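Local structure of ESX-1 secretion system protein EccA1 (Mycobacterium tuberculosis, 4F3V) at residues A[89-94]-A[174-179]; A[180-185]-A[252-257]; A[186-191]-A[219-224]; A[212-217]-A[228-233]. The protein probably hydrolyses ATP to power export of ESX-1 virulence factors such as EsxA and EsxB from the mycobacterium, this chain being its N-terminal domain. All coordinates share one frame; numbering follows the deposited sequence.

All four interactions lie in the helical N-terminal domain of EccA1, which has a tetratricopeptide-repeat (TPR) character. Interactions 1 and 2 share helix 167-183, their centres about 15 Å apart: its middle meets the loop between the two short strands, its C-terminal end the loop before helix 259-263. Interactions 3 and 4 share helix 207-221, with centres about 10 Å apart. Along the chain interaction 1 closes before the others open, interactions 3 and 4 are nested inside the loop closed by interaction 2, and their own segments alternate. The packed helices are thus tied to one another and to two loops, with Tyr213 of interaction 4 touching Val179 of interaction 1 and Ala182 of interaction 2.

Interaction 1 (A[89-94]-A[174-179]); sequences GLYGDI and GVAHGV
Val175, the first residue of helix segment 174-179 to meet loop 89-94, has CG1 anti to its backbone N (chi1 180°), and this methyl stands 4.2 Å from the carbonyl O of Tyr91. Next comes Ala176, the main partner of the tyrosine. Its CB sits over one face of the Tyr91 ring in a CH-pi contact, 3.6 Å from the ring centroid and 17° off the normal, somewhat toward the CE1 rim, where Ala176 CB and Tyr91 CE1 are 3.5 Å apart. The opposite face is covered from within the loop by Leu90 CG, so the ring is clamped between a helix methyl and the preceding leucine. That leucine folds back with CG in the crowded position between backbone N and carbonyl carbon. One helical turn beyond Val175, Val179 finishes the contact: its CB lies at the edge of the tyrosine ring, and its CG1 meets Leu90 CD1 tip to tip at 4.0 Å. The ring's far end is tied down elsewhere, since Tyr91 OH bonds to Ala142 O, and Trp139 meets the ring with its plane inclined at about 55°. The contact is mostly buried and packs the connection of the two-stranded antiparallel hairpin 84-86/95-97 on the middle of helix 167-183. Helix 151-158 adds Val154 against Tyr91, while Ile210 and Tyr213 of helix 207-221 pack on Val175 and Val179.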
loop_
_atom_site.group_PDB
_atom_site.type_symbol
_atom_site.label_atom_id
_atom_site.label_comp_id
_atom_site.label_asym_id
_atom_site.label_seq_id
_atom_site.Cartn_x
_atom_site.Cartn_y
_atom_site.Cartn_z
ATOM N N GLY A 89 1.155 1.902 1.023
ATOM C CA GLY A 89 2.553 1.861 1.437
ATOM C C GLY A 89 2.875 2.905 2.506
ATOM O O GLY A 89 2.035 3.208 3.371
ATOM N N LEU A 90 4.077 3.471 2.429
ATOM C CA LEU A 90 4.505 4.475 3.383
ATOM C C LEU A 90 3.797 5.835 3.198
ATOM O O LEU A 90 3.944 6.712 4.045
ATOM C CB LEU A 90 6.027 4.680 3.289
ATOM C CG LEU A 90 6.521 5.370 2.007
ATOM C CD1 LEU A 90 6.673 6.879 2.233
ATOM C CD2 LEU A 90 7.845 4.754 1.526
ATOM N N TYR A 91 3.074 6.012 2.085
ATOM C CA TYR A 91 2.561 7.334 1.690
ATOM C C TYR A 91 1.255 7.681 2.399
ATOM O O TYR A 91 0.991 8.838 2.696
ATOM C CB TYR A 91 2.375 7.423 0.159
ATOM C CG TYR A 91 3.636 7.078 -0.619
ATOM C CD1 TYR A 91 4.777 7.861 -0.529
ATOM C CD2 TYR A 91 3.701 5.935 -1.399
ATOM C CE1 TYR A 91 5.930 7.538 -1.230
ATOM C CE2 TYR A 91 4.856 5.597 -2.087
ATOM C CZ TYR A 91 5.952 6.396 -2.005
ATOM O OH TYR A 91 7.068 6.036 -2.698
ATOM N N GLY A 92 0.431 6.683 2.681
ATOM C CA GLY A 92 -0.871 6.955 3.247
ATOM C C GLY A 92 -1.637 5.684 3.512
ATOM O O GLY A 92 -1.166 4.584 3.214
ATOM N N ASP A 93 -2.820 5.853 4.090
ATOM C CA ASP A 93 -3.738 4.752 4.370
ATOM C C ASP A 93 -4.727 4.701 3.213
ATOM O O ASP A 93 -5.662 5.494 3.138
ATOM C CB ASP A 93 -4.447 4.977 5.712
ATOM C CG ASP A 93 -5.374 3.811 6.097
ATOM O OD1 ASP A 93 -5.626 2.922 5.236
ATOM O OD2 ASP A 93 -5.869 3.789 7.260
ATOM N N ILE A 94 -4.448 3.827 2.259
ATOM C CA ILE A 94 -5.257 3.729 1.049
ATOM C C ILE A 94 -5.621 2.262 0.853
ATOM O O ILE A 94 -4.740 1.378 0.864
ATOM C CB ILE A 94 -4.482 4.273 -0.197
ATOM C CG1 ILE A 94 -3.983 5.716 0.052
ATOM C CG2 ILE A 94 -5.326 4.204 -1.468
ATOM C CD1 ILE A 94 -3.007 6.255 -0.969
ATOM N N GLY A 174 1.349 12.593 -6.207
ATOM C CA GLY A 174 1.940 13.865 -5.811
ATOM C C GLY A 174 2.573 13.798 -4.427
ATOM O O GLY A 174 3.659 14.327 -4.219
ATOM N N VAL A 175 1.913 13.115 -3.494
ATOM C CA VAL A 175 2.524 12.838 -2.198
ATOM C C VAL A 175 3.821 12.031 -2.349
ATOM O O VAL A 175 4.860 12.381 -1.762
ATOM C CB VAL A 175 1.557 12.110 -1.251
ATOM C CG1 VAL A 175 2.263 11.838 0.089
ATOM C CG2 VAL A 175 0.293 12.949 -1.033
ATOM N N ALA A 176 3.786 10.961 -3.153
ATOM C CA ALA A 176 5.011 10.154 -3.380
ATOM C C ALA A 176 6.134 10.973 -3.994
ATOM O O ALA A 176 7.307 10.836 -3.603
ATOM C CB ALA A 176 4.721 8.907 -4.220
ATOM N N HIS A 177 5.777 11.854 -4.926
ATOM C CA HIS A 177 6.744 12.700 -5.603
ATOM C C HIS A 177 7.373 13.652 -4.570
ATOM O O HIS A 177 8.604 13.834 -4.523
ATOM C CB HIS A 177 6.058 13.464 -6.745
ATOM C CG HIS A 177 7.019 13.985 -7.805
ATOM N ND1 HIS A 177 6.662 14.169 -9.097
ATOM C CD2 HIS A 177 8.352 14.368 -7.715
ATOM C CE1 HIS A 177 7.717 14.637 -9.780
ATOM N NE2 HIS A 177 8.746 14.755 -8.930
ATOM N N GLY A 178 6.535 14.228 -3.699
ATOM C CA GLY A 178 7.010 15.145 -2.629
ATOM C C GLY A 178 7.871 14.490 -1.577
ATOM O O GLY A 178 8.890 15.050 -1.174
ATOM N N VAL A 179 7.472 13.283 -1.146
ATOM C CA VAL A 179 8.266 12.492 -0.223
ATOM C C VAL A 179 9.641 12.147 -0.806
ATOM O O VAL A 179 10.669 12.283 -0.122
ATOM C CB VAL A 179 7.492 11.251 0.233
ATOM C CG1 VAL A 179 8.399 10.272 0.963
ATOM C CG2 VAL A 179 6.298 11.695 1.118
#

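Interaction 2 (A[180-185]-A[252-257]); sequences AAANLA and YRLKTT
Leu254 holds CG anti to its backbone N (chi1 -176°), which sends both methyls toward the end of helix 167-183, while Thr256 keeps OG1 in the crowded position between N and carbonyl carbon and CG2 beside the N. The two side chains thereby close on the last carbonyls of the helix: Leu254 CD2 lies 3.5 Å from Ala182 O, and Thr256 CG2 is 3.4 Å from the same oxygen. The direct polar link is backbone to backbone, Thr257 N donating to Asn183 O at 2.9 Å. It is nearly straight, with 171° at the hydrogen, and arrives almost along the C=O axis. A second link runs through a water that donates to Asn183 OD1 at 2.9 Å and to Lys255 O at 2.8 Å; Asn183 ND2 is engaged by Val179 O, so the two bonds fix which way the amide faces. Leu184 CA adds a CA-H...O contact of 3.3 Å to Thr257 O. The helix itself ends in a Schellman motif, with Ala185 at positive phi, Leu186 N bonding back to Ala181 O and Ala185 N to Ala182 O. The loop between helices 241-248 and 259-263 thus crosses the C-terminal end of helix 167-183, with Tyr213 and Met216 of helix 207-221 packing on Leu254, Phe187 of helix 187-198 touching Thr256, and Trp151 of helix 151-158 against Asn183 and Thr257.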
loop_
_atom_site.group_PDB
_atom_site.type_symbol
_atom_site.label_atom_id
_atom_site.label_comp_id
_atom_site.label_asym_id
_atom_site.label_seq_id
_atom_site.Cartn_x
_atom_site.Cartn_y
_atom_site.Cartn_z
ATOM N N ALA A 180 9.646 11.655 -2.047
ATOM C CA ALA A 180 10.888 11.344 -2.757
ATOM C C ALA A 180 11.791 12.594 -2.839
ATOM O O ALA A 180 12.992 12.530 -2.555
ATOM C CB ALA A 180 10.582 10.775 -4.161
ATOM N N ALA A 181 11.213 13.742 -3.205
ATOM C CA ALA A 181 11.980 15.016 -3.240
ATOM C C ALA A 181 12.607 15.375 -1.900
ATOM O O ALA A 181 13.787 15.702 -1.827
ATOM C CB ALA A 181 11.109 16.162 -3.705
ATOM N N ALA A 182 11.825 15.275 -0.833
ATOM C CA ALA A 182 12.323 15.543 0.522
ATOM C C ALA A 182 13.497 14.640 0.901
ATOM O O ALA A 182 14.505 15.119 1.431
ATOM C CB ALA A 182 11.191 15.406 1.519
ATOM N N ASN A 183 13.387 13.356 0.580
ATOM C CA ASN A 183 14.436 12.405 0.892
ATOM C C ASN A 183 15.714 12.611 0.066
ATOM O O ASN A 183 16.764 12.074 0.407
ATOM C CB ASN A 183 13.900 10.977 0.748
ATOM C CG ASN A 183 13.127 10.511 1.973
ATOM O OD1 ASN A 183 13.723 10.177 2.983
ATOM N ND2 ASN A 183 11.809 10.475 1.881
ATOM N N LEU A 184 15.593 13.349 -1.037
ATOM C CA LEU A 184 16.719 13.745 -1.863
ATOM C C LEU A 184 17.198 15.185 -1.538
ATOM O O LEU A 184 17.999 15.765 -2.281
ATOM C CB LEU A 184 16.346 13.634 -3.347
ATOM C CG LEU A 184 16.079 12.217 -3.887
ATOM C CD1 LEU A 184 15.334 12.250 -5.221
ATOM C CD2 LEU A 184 17.383 11.418 -3.986
ATOM N N ALA A 185 16.717 15.739 -0.429
ATOM C CA ALA A 185 17.102 17.075 0.025
ATOM C C ALA A 185 16.667 18.202 -0.922
ATOM O O ALA A 185 17.232 19.300 -0.894
ATOM C CB ALA A 185 18.612 17.139 0.289
ATOM N N TYR A 252 16.678 16.447 15.753
ATOM C CA TYR A 252 16.047 15.334 15.044
ATOM C C TYR A 252 15.796 15.741 13.590
ATOM O O TYR A 252 14.880 16.535 13.312
ATOM C CB TYR A 252 14.728 14.939 15.732
ATOM C CG TYR A 252 14.147 13.607 15.312
ATOM C CD1 TYR A 252 13.761 13.377 13.997
ATOM C CD2 TYR A 252 13.954 12.581 16.247
ATOM C CE1 TYR A 252 13.222 12.159 13.633
ATOM C CE2 TYR A 252 13.411 11.363 15.884
ATOM C CZ TYR A 252 13.053 11.163 14.574
ATOM O OH TYR A 252 12.506 9.967 14.200
ATOM N N ARG A 253 16.574 15.189 12.659
ATOM C CA ARG A 253 16.462 15.559 11.240
ATOM C C ARG A 253 16.372 14.365 10.327
ATOM O O ARG A 253 16.842 13.283 10.657
ATOM C CB ARG A 253 17.664 16.377 10.788
ATOM C CG ARG A 253 17.961 17.527 11.702
ATOM C CD ARG A 253 18.801 18.604 11.052
ATOM N NE ARG A 253 18.624 19.854 11.798
ATOM C CZ ARG A 253 18.672 21.066 11.258
ATOM N NH1 ARG A 253 18.905 21.203 9.953
ATOM N NH2 ARG A 253 18.485 22.143 12.019
ATOM N N LEU A 254 15.760 14.596 9.171
ATOM C CA LEU A 254 15.710 13.628 8.090
ATOM C C LEU A 254 17.122 13.384 7.535
ATOM O O LEU A 254 17.836 14.334 7.222
ATOM C CB LEU A 254 14.814 14.181 6.986
ATOM C CG LEU A 254 14.553 13.291 5.801
ATOM C CD1 LEU A 254 13.870 12.019 6.290
ATOM C CD2 LEU A 254 13.766 14.056 4.732
ATOM N N LYS A 255 17.528 12.127 7.433
ATOM C CA LYS A 255 18.807 11.799 6.793
ATOM C C LYS A 255 18.514 11.662 5.323
ATOM O O LYS A 255 17.661 10.877 4.949
ATOM C CB LYS A 255 19.395 10.507 7.359
ATOM C CG LYS A 255 19.602 10.578 8.860
ATOM C CD LYS A 255 20.392 9.396 9.425
ATOM C CE LYS A 255 20.284 9.353 10.947
ATOM N NZ LYS A 255 21.109 8.244 11.501
ATOM N N THR A 256 19.143 12.466 4.480
ATOM C CA THR A 256 18.782 12.477 3.068
ATOM C C THR A 256 19.827 11.733 2.257
ATOM O O THR A 256 20.896 11.436 2.753
ATOM C CB THR A 256 18.595 13.910 2.534
ATOM O OG1 THR A 256 19.796 14.645 2.781
ATOM C CG2 THR A 256 17.360 14.611 3.183
ATOM N N THR A 257 19.484 11.413 1.014
ATOM C CA THR A 257 20.405 10.787 0.078
ATOM C C THR A 257 20.391 11.587 -1.236
ATOM O O THR A 257 19.825 12.694 -1.302
ATOM C CB THR A 257 20.055 9.289 -0.114
ATOM O OG1 THR A 257 21.073 8.622 -0.884
ATOM C CG2 THR A 257 18.698 9.114 -0.791
HETATM O O HOH W 1 16.535 9.437 2.839
#

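Interaction 3 (A[186-191]-A[219-224]); sequences LFTEAE and RSQGNE. With SO4 (sulfate ion), chain G.
This is a surface contact between the first turns of helix 187-198 and the C-terminal end of helix 207-221, part apolar and part polar. Its apolar half is Phe187 against Ser220. The ring, with CG beside the backbone N, receives Ser220 CB over one face in a CH-pi contact, 3.9 Å from the centroid and shifted toward the CE2-CZ rim, where Phe187 CZ and Ser220 CB are 3.6 Å apart. In the polar half, Glu191 and Gln221, both extended beyond CG, reach toward each other tip to tip with their carboxylate and amide planes 63° apart. A sulfate ion, probably from the crystallisation liquor, sits at the helix start just past the N-cap position of Leu186. Its O3 is gripped twice, by Thr188 N at 2.8 Å and by Thr188 OG1 at 3.0 Å, a place where the positive end of the helix would favour an anion. Across the Schellman turn at Gly222, Arg219 holds Glu224 side-on with its guanidinium: NE bonds to OE1 of Glu224 at 2.9 Å, and NH2 forms a salt bridge to its OE2 at 2.7 Å, each oxygen using its syn lone pair. The turn from helix 207-221 into helix 224-237 is thereby braced, and Arg219 also bonds to Tyr252 O and to Ala246 O of helix 241-248, while Ala182 of helix 167-183 packs on Ala190.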
loop_
_atom_site.group_PDB
_atom_site.type_symbol
_atom_site.label_atom_id
_atom_site.label_comp_id
_atom_site.label_asym_id
_atom_site.label_seq_id
_atom_site.Cartn_x
_atom_site.Cartn_y
_atom_site.Cartn_z
ATOM N N LEU A 186 15.638 17.924 -1.726
ATOM C CA LEU A 186 15.033 18.898 -2.626
ATOM C C LEU A 186 13.838 19.489 -1.889
ATOM O O LEU A 186 12.682 19.257 -2.233
ATOM C CB LEU A 186 14.606 18.224 -3.928
ATOM C CG LEU A 186 15.718 17.512 -4.711
ATOM C CD1 LEU A 186 15.175 16.877 -5.977
ATOM C CD2 LEU A 186 16.872 18.442 -5.042
ATOM N N PHE A 187 14.155 20.249 -0.854
ATOM C CA PHE A 187 13.186 20.598 0.157
ATOM C C PHE A 187 12.127 21.597 -0.322
ATOM O O PHE A 187 10.959 21.494 0.070
ATOM C CB PHE A 187 13.917 21.137 1.403
ATOM C CG PHE A 187 14.782 20.108 2.099
ATOM C CD1 PHE A 187 14.231 18.908 2.523
ATOM C CD2 PHE A 187 16.141 20.323 2.314
ATOM C CE1 PHE A 187 15.004 17.949 3.167
ATOM C CE2 PHE A 187 16.919 19.361 2.945
ATOM C CZ PHE A 187 16.332 18.176 3.377
ATOM N N THR A 188 12.534 22.567 -1.145
ATOM C CA THR A 188 11.584 23.532 -1.691
ATOM C C THR A 188 10.577 22.839 -2.596
ATOM O O THR A 188 9.377 23.095 -2.505
ATOM C CB THR A 188 12.283 24.678 -2.449
ATOM O OG1 THR A 188 12.986 25.476 -1.499
ATOM C CG2 THR A 188 11.269 25.574 -3.170
ATOM N N GLU A 189 11.076 21.967 -3.478
ATOM C CA GLU A 189 10.217 21.165 -4.333
ATOM C C GLU A 189 9.269 20.288 -3.487
ATOM O O GLU A 189 8.075 20.208 -3.788
ATOM C CB GLU A 189 11.066 20.312 -5.294
ATOM C CG GLU A 189 10.241 19.312 -6.102
ATOM C CD GLU A 189 11.024 18.548 -7.150
ATOM O OE1 GLU A 189 12.259 18.749 -7.310
ATOM O OE2 GLU A 189 10.378 17.718 -7.814
ATOM N N ALA A 190 9.808 19.627 -2.461
ATOM C CA ALA A 190 9.001 18.812 -1.547
ATOM C C ALA A 190 7.846 19.624 -0.950
ATOM O O ALA A 190 6.709 19.183 -0.948
ATOM C CB ALA A 190 9.850 18.224 -0.429
ATOM N N GLU A 191 8.134 20.837 -0.507
ATOM C CA GLU A 191 7.103 21.699 0.082
ATOM C C GLU A 191 6.028 22.097 -0.911
ATOM O O GLU A 191 4.851 22.014 -0.590
ATOM C CB GLU A 191 7.747 22.924 0.711
ATOM C CG GLU A 191 8.579 22.566 1.926
ATOM C CD GLU A 191 9.649 23.592 2.258
ATOM O OE1 GLU A 191 9.893 24.502 1.442
ATOM O OE2 GLU A 191 10.264 23.457 3.346
ATOM N N ARG A 219 12.416 22.050 8.846
ATOM C CA ARG A 219 13.490 22.004 9.839
ATOM C C ARG A 219 14.868 22.025 9.154
ATOM O O ARG A 219 15.749 22.759 9.566
ATOM C CB ARG A 219 13.367 20.770 10.719
ATOM C CG ARG A 219 14.536 20.610 11.685
ATOM C CD ARG A 219 14.227 19.576 12.743
ATOM N NE ARG A 219 13.392 20.123 13.801
ATOM C CZ ARG A 219 12.808 19.386 14.737
ATOM N NH1 ARG A 219 12.940 18.059 14.744
ATOM N NH2 ARG A 219 12.090 19.973 15.681
ATOM N N SER A 220 15.046 21.233 8.095
ATOM C CA SER A 220 16.352 21.185 7.415
ATOM C C SER A 220 16.690 22.504 6.717
ATOM O O SER A 220 17.846 22.855 6.592
ATOM C CB SER A 220 16.411 20.035 6.423
ATOM O OG SER A 220 16.369 18.792 7.132
ATOM N N GLN A 221 15.684 23.254 6.291
ATOM C CA GLN A 221 15.925 24.614 5.787
ATOM C C GLN A 221 16.210 25.644 6.879
ATOM O O GLN A 221 16.573 26.777 6.575
ATOM C CB GLN A 221 14.726 25.096 4.993
ATOM C CG GLN A 221 14.510 24.353 3.712
ATOM C CD GLN A 221 13.186 24.733 3.094
ATOM O OE1 GLN A 221 12.172 24.898 3.792
ATOM N NE2 GLN A 221 13.189 24.888 1.789
ATOM N N GLY A 222 15.994 25.276 8.137
ATOM C CA GLY A 222 16.246 26.179 9.255
ATOM C C GLY A 222 14.993 26.834 9.803
ATOM O O GLY A 222 15.070 27.583 10.779
ATOM N N ASN A 223 13.847 26.599 9.172
ATOM C CA ASN A 223 12.593 27.253 9.565
ATOM C C ASN A 223 11.965 26.460 10.703
ATOM O O ASN A 223 10.990 25.724 10.508
ATOM C CB ASN A 223 11.647 27.352 8.357
ATOM C CG ASN A 223 10.392 28.190 8.633
ATOM O OD1 ASN A 223 10.075 28.537 9.784
ATOM N ND2 ASN A 223 9.660 28.503 7.565
ATOM N N GLU A 224 12.540 26.600 11.893
ATOM C CA GLU A 224 12.179 25.744 13.024
ATOM C C GLU A 224 10.750 25.985 13.511
ATOM O O GLU A 224 10.089 25.051 13.943
ATOM C CB GLU A 224 13.191 25.879 14.164
ATOM C CG GLU A 224 12.995 24.950 15.362
ATOM C CD GLU A 224 12.983 23.466 15.014
ATOM O OE1 GLU A 224 13.379 23.068 13.895
ATOM O OE2 GLU A 224 12.543 22.668 15.860
HETATM S S SO4 G . 16.144 23.775 -0.939
HETATM O O1 SO4 G . 17.061 24.788 -1.505
HETATM O O2 SO4 G . 15.552 24.333 0.304
HETATM O O3 SO4 G . 15.106 23.452 -1.950
HETATM O O4 SO4 G . 16.895 22.534 -0.631
#

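Interaction 4 (A[212-217]-A[228-233]); sequences WYLAMA and VALLEW
Val228 O takes one donor within the two segments, Glu232 N at 2.8 Å, the shortest backbone bond among them. Its counterpart in the other helix is Trp212 O, again with one donor, Met216 N at 2.9 Å. Such bonds run along each helix, and what joins segment 212-217 to 228-233 is apolar packing. Ala215 is the close point: its CB meets Leu230 CB at 3.8 Å and Leu231 CG at the same 3.8 Å, so the small methyl sits between two leucines. Leu230, with CG beside its backbone N (chi1 -72°), brings CD1 against the other helix, 3.8 Å from Leu214 CB and near Ala215 N. Leu231 takes the same first torsion (chi1 -66°) and turns CD2 toward Trp212, crossing it obliquely, with Leu231 CD2 at 3.9 Å from Trp212 CZ3. Met216 CG packs over one face of the indole, offset toward its rim, and Lys242 adds a cation-pi contact to the same tryptophan. Ala246 of helix 241-248 touches both Trp212 and Leu231, continuing the apolar packing, while Leu194 and Thr195 of helix 187-198 pack on Tyr213 and Leu214. The helix segments approach to 8.5 Å between axes and run nearly antiparallel at 156°, forming an alpha-hairpin of two successive helices, consistent with the stacked helical pairs of a TPR domain.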
loop_
_atom_site.group_PDB
_atom_site.type_symbol
_atom_site.label_atom_id
_atom_site.label_comp_id
_atom_site.label_asym_id
_atom_site.label_seq_id
_atom_site.Cartn_x
_atom_site.Cartn_y
_atom_site.Cartn_z
ATOM N N TRP A 212 4.543 15.195 8.192
ATOM C CA TRP A 212 5.869 14.777 8.623
ATOM C C TRP A 212 6.958 15.263 7.720
ATOM O O TRP A 212 7.942 15.830 8.168
ATOM C CB TRP A 212 5.951 13.254 8.718
ATOM C CG TRP A 212 7.315 12.761 9.079
ATOM C CD1 TRP A 212 8.258 12.152 8.241
ATOM C CD2 TRP A 212 7.927 12.772 10.406
ATOM N NE1 TRP A 212 9.389 11.827 8.940
ATOM C CE2 TRP A 212 9.252 12.168 10.253
ATOM C CE3 TRP A 212 7.524 13.217 11.671
ATOM C CZ2 TRP A 212 10.122 12.031 11.332
ATOM C CZ3 TRP A 212 8.404 13.071 12.745
ATOM C CH2 TRP A 212 9.683 12.500 12.578
ATOM N N TYR A 213 6.796 15.049 6.426
ATOM C CA TYR A 213 7.832 15.440 5.479
ATOM C C TYR A 213 7.885 16.950 5.259
ATOM O O TYR A 213 8.972 17.496 5.036
ATOM C CB TYR A 213 7.721 14.627 4.175
ATOM C CG TYR A 213 8.289 13.228 4.342
ATOM C CD1 TYR A 213 9.671 13.016 4.389
ATOM C CD2 TYR A 213 7.471 12.130 4.484
ATOM C CE1 TYR A 213 10.216 11.741 4.565
ATOM C CE2 TYR A 213 8.000 10.850 4.662
ATOM C CZ TYR A 213 9.366 10.663 4.689
ATOM O OH TYR A 213 9.886 9.400 4.862
ATOM N N LEU A 214 6.740 17.631 5.339
ATOM C CA LEU A 214 6.765 19.105 5.359
ATOM C C LEU A 214 7.565 19.576 6.560
ATOM O O LEU A 214 8.388 20.482 6.428
ATOM C CB LEU A 214 5.360 19.728 5.399
ATOM C CG LEU A 214 4.547 19.817 4.091
ATOM C CD1 LEU A 214 3.071 20.168 4.374
ATOM C CD2 LEU A 214 5.185 20.856 3.152
ATOM N N ALA A 215 7.317 18.991 7.739
ATOM C CA ALA A 215 8.021 19.412 8.970
ATOM C C ALA A 215 9.503 19.183 8.824
ATOM O O ALA A 215 10.324 20.058 9.161
ATOM C CB ALA A 215 7.489 18.692 10.207
ATOM N N MET A 216 9.869 18.009 8.321
ATOM C CA MET A 216 11.288 17.691 8.117
ATOM C C MET A 216 11.941 18.630 7.099
ATOM O O MET A 216 13.065 19.087 7.312
ATOM C CB MET A 216 11.463 16.231 7.693
ATOM C CG MET A 216 11.206 15.220 8.805
ATOM S SD MET A 216 12.237 15.413 10.278
ATOM C CE MET A 216 11.068 15.949 11.518
ATOM N N ALA A 217 11.246 18.929 5.999
ATOM C CA ALA A 217 11.784 19.884 5.027
ATOM C C ALA A 217 12.007 21.263 5.657
ATOM O O ALA A 217 13.045 21.900 5.420
ATOM C CB ALA A 217 10.896 20.011 3.811
ATOM N N VAL A 228 7.942 23.104 13.926
ATOM C CA VAL A 228 7.311 22.860 15.219
ATOM C C VAL A 228 5.790 22.944 15.083
ATOM O O VAL A 228 5.083 22.138 15.674
ATOM C CB VAL A 228 7.829 23.857 16.311
ATOM C CG1 VAL A 228 6.893 23.904 17.518
ATOM C CG2 VAL A 228 9.248 23.498 16.751
ATOM N N ALA A 229 5.288 23.916 14.316
ATOM C CA ALA A 229 3.847 24.082 14.116
ATOM C C ALA A 229 3.271 22.810 13.438
ATOM O O ALA A 229 2.252 22.269 13.869
ATOM C CB ALA A 229 3.543 25.356 13.310
ATOM N N LEU A 230 3.992 22.278 12.450
ATOM C CA LEU A 230 3.542 21.065 11.769
ATOM C C LEU A 230 3.573 19.829 12.701
ATOM O O LEU A 230 2.670 18.992 12.664
ATOM C CB LEU A 230 4.358 20.836 10.488
ATOM C CG LEU A 230 4.055 21.806 9.324
ATOM C CD1 LEU A 230 5.260 21.983 8.394
ATOM C CD2 LEU A 230 2.819 21.408 8.508
ATOM N N LEU A 231 4.619 19.723 13.521
ATOM C CA LEU A 231 4.750 18.605 14.464
ATOM C C LEU A 231 3.729 18.703 15.601
ATOM O O LEU A 231 3.167 17.684 16.024
ATOM C CB LEU A 231 6.186 18.502 15.000
ATOM C CG LEU A 231 7.243 18.122 13.944
ATOM C CD1 LEU A 231 8.679 18.322 14.414
ATOM C CD2 LEU A 231 7.054 16.677 13.507
ATOM N N GLU A 232 3.433 19.923 16.065
ATOM C CA GLU A 232 2.345 20.107 17.042
ATOM C C GLU A 232 1.000 19.689 16.464
ATOM O O GLU A 232 0.183 19.054 17.144
ATOM C CB GLU A 232 2.279 21.569 17.552
ATOM C CG GLU A 232 3.483 21.974 18.384
ATOM C CD GLU A 232 3.524 23.438 18.825
ATOM O OE1 GLU A 232 2.802 24.288 18.266
ATOM O OE2 GLU A 232 4.315 23.734 19.750
ATOM N N TRP A 233 0.768 20.030 15.204
ATOM C CA TRP A 233 -0.453 19.601 14.532
ATOM C C TRP A 233 -0.516 18.085 14.478
ATOM O O TRP A 233 -1.560 17.477 14.771
ATOM C CB TRP A 233 -0.533 20.207 13.145
ATOM C CG TRP A 233 -1.730 19.740 12.409
ATOM C CD1 TRP A 233 -3.000 20.273 12.464
ATOM C CD2 TRP A 233 -1.833 18.583 11.522
ATOM N NE1 TRP A 233 -3.852 19.565 11.671
ATOM C CE2 TRP A 233 -3.212 18.534 11.087
ATOM C CE3 TRP A 233 -0.933 17.641 11.027
ATOM C CZ2 TRP A 233 -3.671 17.564 10.223
ATOM C CZ3 TRP A 233 -1.409 16.662 10.154
ATOM C CH2 TRP A 233 -2.739 16.623 9.771
#